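Local coordinates for Serine/threonine-protein kinase Tel1 (Chaetomium thermophilum, PDB 6SKY) that probably phosphorylates serine and threonine residues followed by glutamine, using ATP, to activate checkpoint signalling when DNA is damaged, at residues 1795-1806 and 1841-1852. Numbering follows the deposited sequence.
Sequences ERAFPFVVHLVL and LLINTILYLRTQ
Two helices of the alpha solenoid, 1793-1808 and 1836-1849, meet here through Pro-1799 and Thr-1845, whose CA atoms lie 5.0 Å apart where the helical segments cross at -45°. Thr-1845 turns OG1 back onto its own helix, donating to Leu-1841 O, an acceptor that also takes Thr-1845 N from the opposite face of its plane. The same OG1 lies at the edge of the Phe-1798 ring, 3.3 Å from Phe-1798 CD2, and CG2 packs on Val-1802. Tyr-1848, its CG anti to the backbone N (chi1 175°), reaches across to Pro-1799, CD2 lying 3.7 Å from Pro-1799 CB. Phe-1800 directs its edge at the face of this tyrosine in an offset edge-to-face pair, centroids 5.5 Å apart and planes at 82°. In the type I turn Leu-1849 to Gln-1852, Gln-1852 CG sits over the centre of the His-1803 ring, 9° off its normal, a CH-pi contact. Ser-1670, at the start of helix 1670-1684, hydrogen-bonds both His-1803 ND1 and Tyr-1848 OH, linking polar ends from the two segments. Leu-1806 CD1 meets Leu-1849 CD1 at 3.9 Å. With helix 1815-1827 between them in sequence, these alternate helices run broadly the same way, side by side, as in the layers of an alpha solenoid.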
# COMPACT_ATOMS: atom_id res chain seq x y z
N GLU A 1795 2.38 -7.35 58.29
CA GLU A 1795 2.45 -6.94 56.89
C GLU A 1795 1.73 -5.62 56.65
O GLU A 1795 2.15 -4.84 55.79
CB GLU A 1795 1.86 -8.02 56.00
CG GLU A 1795 2.74 -9.24 55.86
CD GLU A 1795 2.52 -10.25 56.97
OE1 GLU A 1795 1.37 -10.38 57.44
OE2 GLU A 1795 3.49 -10.92 57.37
N ARG A 1796 0.66 -5.34 57.38
CA ARG A 1796 -0.03 -4.07 57.20
C ARG A 1796 0.70 -2.92 57.86
O ARG A 1796 0.55 -1.78 57.44
CB ARG A 1796 -1.46 -4.15 57.75
CG ARG A 1796 -2.24 -5.33 57.24
CD ARG A 1796 -3.72 -5.03 57.11
NE ARG A 1796 -4.33 -4.55 58.35
CZ ARG A 1796 -4.74 -5.34 59.34
NH1 ARG A 1796 -4.59 -6.65 59.25
NH2 ARG A 1796 -5.28 -4.82 60.43
N ALA A 1797 1.50 -3.20 58.89
CA ALA A 1797 2.15 -2.16 59.66
C ALA A 1797 3.63 -2.01 59.37
O ALA A 1797 4.26 -1.12 59.93
CB ALA A 1797 1.96 -2.42 61.15
N PHE A 1798 4.19 -2.84 58.50
CA PHE A 1798 5.63 -2.81 58.26
C PHE A 1798 6.16 -1.47 57.78
O PHE A 1798 7.17 -0.99 58.35
CB PHE A 1798 5.97 -3.93 57.27
CG PHE A 1798 7.41 -4.26 57.21
CD1 PHE A 1798 8.02 -4.95 58.22
CD2 PHE A 1798 8.17 -3.89 56.12
CE1 PHE A 1798 9.34 -5.26 58.17
CE2 PHE A 1798 9.49 -4.19 56.06
CZ PHE A 1798 10.07 -4.88 57.08
N PRO A 1799 5.58 -0.81 56.77
CA PRO A 1799 6.16 0.47 56.34
C PRO A 1799 6.15 1.53 57.41
O PRO A 1799 7.12 2.29 57.53
CB PRO A 1799 5.26 0.86 55.16
CG PRO A 1799 4.72 -0.39 54.69
CD PRO A 1799 4.47 -1.19 55.89
N PHE A 1800 5.09 1.61 58.20
CA PHE A 1800 5.01 2.62 59.24
C PHE A 1800 6.08 2.40 60.30
O PHE A 1800 6.69 3.36 60.78
CB PHE A 1800 3.63 2.62 59.88
CG PHE A 1800 2.52 2.81 58.90
CD1 PHE A 1800 2.46 3.94 58.12
CD2 PHE A 1800 1.54 1.87 58.76
CE1 PHE A 1800 1.44 4.11 57.23
CE2 PHE A 1800 0.53 2.05 57.87
CZ PHE A 1800 0.48 3.18 57.11
N VAL A 1801 6.34 1.15 60.65
CA VAL A 1801 7.36 0.85 61.64
C VAL A 1801 8.74 1.22 61.11
O VAL A 1801 9.54 1.86 61.80
CB VAL A 1801 7.30 -0.63 62.05
CG1 VAL A 1801 8.41 -0.95 63.00
CG2 VAL A 1801 5.97 -0.93 62.69
N VAL A 1802 9.04 0.80 59.88
CA VAL A 1802 10.34 1.11 59.29
C VAL A 1802 10.55 2.62 59.25
O VAL A 1802 11.62 3.12 59.62
CB VAL A 1802 10.46 0.49 57.89
CG1 VAL A 1802 11.68 1.02 57.21
CG2 VAL A 1802 10.53 -0.99 57.99
N HIS A 1803 9.54 3.36 58.81
CA HIS A 1803 9.69 4.81 58.73
C HIS A 1803 9.87 5.43 60.10
O HIS A 1803 10.69 6.33 60.26
CB HIS A 1803 8.49 5.43 58.02
CG HIS A 1803 8.48 6.92 58.06
ND1 HIS A 1803 7.41 7.65 58.52
CD2 HIS A 1803 9.42 7.82 57.71
CE1 HIS A 1803 7.68 8.93 58.45
NE2 HIS A 1803 8.90 9.07 57.96
N LEU A 1804 9.10 4.99 61.10
CA LEU A 1804 9.23 5.57 62.43
C LEU A 1804 10.61 5.35 63.01
O LEU A 1804 11.20 6.26 63.59
CB LEU A 1804 8.16 5.00 63.36
CG LEU A 1804 6.78 5.61 63.25
CD1 LEU A 1804 5.80 4.79 64.03
CD2 LEU A 1804 6.79 7.01 63.78
N VAL A 1805 11.17 4.15 62.82
CA VAL A 1805 12.50 3.88 63.35
C VAL A 1805 13.55 4.72 62.62
O VAL A 1805 14.42 5.33 63.25
CB VAL A 1805 12.81 2.38 63.25
CG1 VAL A 1805 14.26 2.14 63.56
CG2 VAL A 1805 11.94 1.63 64.20
N LEU A 1806 13.50 4.73 61.28
CA LEU A 1806 14.49 5.47 60.52
C LEU A 1806 14.42 6.96 60.82
O LEU A 1806 15.44 7.64 60.88
CB LEU A 1806 14.31 5.23 59.03
CG LEU A 1806 14.63 3.85 58.47
CD1 LEU A 1806 14.31 3.83 57.01
CD2 LEU A 1806 16.06 3.52 58.68
N LEU A 1841 6.52 -6.84 49.74
CA LEU A 1841 6.43 -5.95 50.89
C LEU A 1841 7.66 -5.08 51.02
O LEU A 1841 7.56 -3.92 51.42
CB LEU A 1841 6.22 -6.78 52.16
CG LEU A 1841 6.03 -6.06 53.48
CD1 LEU A 1841 4.73 -5.32 53.49
CD2 LEU A 1841 6.06 -7.06 54.59
N LEU A 1842 8.83 -5.61 50.66
CA LEU A 1842 10.03 -4.78 50.63
C LEU A 1842 9.92 -3.66 49.60
O LEU A 1842 10.27 -2.51 49.87
CB LEU A 1842 11.25 -5.64 50.33
CG LEU A 1842 12.02 -6.13 51.53
CD1 LEU A 1842 13.22 -6.89 51.05
CD2 LEU A 1842 12.42 -4.96 52.38
N ILE A 1843 9.44 -4.00 48.41
CA ILE A 1843 9.28 -2.99 47.37
C ILE A 1843 8.27 -1.94 47.78
O ILE A 1843 8.48 -0.74 47.56
CB ILE A 1843 8.89 -3.67 46.05
CG1 ILE A 1843 10.08 -4.45 45.50
CG2 ILE A 1843 8.42 -2.66 45.06
CD1 ILE A 1843 9.69 -5.60 44.67
N ASN A 1844 7.17 -2.35 48.40
CA ASN A 1844 6.18 -1.38 48.86
C ASN A 1844 6.71 -0.51 49.98
O ASN A 1844 6.33 0.65 50.08
CB ASN A 1844 4.91 -2.09 49.29
CG ASN A 1844 4.04 -2.45 48.14
OD1 ASN A 1844 3.64 -3.59 47.98
ND2 ASN A 1844 3.74 -1.47 47.31
N THR A 1845 7.60 -1.03 50.82
CA THR A 1845 8.21 -0.19 51.84
C THR A 1845 9.12 0.86 51.21
O THR A 1845 9.12 2.02 51.64
CB THR A 1845 8.99 -1.03 52.83
OG1 THR A 1845 8.14 -2.03 53.38
CG2 THR A 1845 9.51 -0.17 53.95
N ILE A 1846 9.92 0.47 50.22
CA ILE A 1846 10.76 1.45 49.52
C ILE A 1846 9.91 2.53 48.89
O ILE A 1846 10.20 3.73 49.00
CB ILE A 1846 11.63 0.74 48.48
CG1 ILE A 1846 12.63 -0.19 49.14
CG2 ILE A 1846 12.37 1.75 47.64
CD1 ILE A 1846 13.45 -0.97 48.16
N LEU A 1847 8.83 2.13 48.22
CA LEU A 1847 7.93 3.11 47.62
C LEU A 1847 7.35 4.05 48.66
O LEU A 1847 7.30 5.26 48.45
CB LEU A 1847 6.81 2.40 46.88
CG LEU A 1847 7.12 1.75 45.55
CD1 LEU A 1847 5.86 1.17 45.00
CD2 LEU A 1847 7.69 2.76 44.62
N TYR A 1848 6.90 3.51 49.79
CA TYR A 1848 6.32 4.36 50.82
C TYR A 1848 7.34 5.34 51.37
O TYR A 1848 7.01 6.49 51.66
CB TYR A 1848 5.75 3.51 51.95
CG TYR A 1848 5.24 4.32 53.10
CD1 TYR A 1848 4.03 4.96 53.03
CD2 TYR A 1848 5.96 4.43 54.27
CE1 TYR A 1848 3.56 5.70 54.06
CE2 TYR A 1848 5.50 5.17 55.31
CZ TYR A 1848 4.30 5.80 55.20
OH TYR A 1848 3.82 6.54 56.24
N LEU A 1849 8.58 4.90 51.55
CA LEU A 1849 9.59 5.81 52.06
C LEU A 1849 9.92 6.91 51.07
O LEU A 1849 10.34 8.00 51.46
CB LEU A 1849 10.86 5.05 52.42
CG LEU A 1849 10.86 4.25 53.72
CD1 LEU A 1849 12.11 3.44 53.77
CD2 LEU A 1849 10.76 5.16 54.90
N ARG A 1850 9.74 6.65 49.77
CA ARG A 1850 9.93 7.71 48.78
C ARG A 1850 8.92 8.85 48.89
O ARG A 1850 9.13 9.88 48.27
CB ARG A 1850 9.85 7.14 47.38
CG ARG A 1850 11.18 6.79 46.78
CD ARG A 1850 10.96 6.32 45.37
NE ARG A 1850 9.91 7.09 44.72
CZ ARG A 1850 10.12 8.17 43.99
NH1 ARG A 1850 11.35 8.62 43.81
NH2 ARG A 1850 9.10 8.81 43.44
N THR A 1851 7.84 8.69 49.64
CA THR A 1851 6.83 9.74 49.76
C THR A 1851 6.90 10.50 51.07
O THR A 1851 6.05 11.35 51.32
CB THR A 1851 5.42 9.16 49.60
OG1 THR A 1851 5.07 8.43 50.77
CG2 THR A 1851 5.36 8.23 48.42
N GLN A 1852 7.88 10.21 51.91
CA GLN A 1852 7.97 10.83 53.22
C GLN A 1852 9.08 11.85 53.24
O GLN A 1852 10.21 11.52 52.88
CB GLN A 1852 8.21 9.78 54.30
CG GLN A 1852 7.08 8.80 54.48
CD GLN A 1852 5.77 9.48 54.72
OE1 GLN A 1852 4.81 9.28 53.98
NE2 GLN A 1852 5.70 10.29 55.75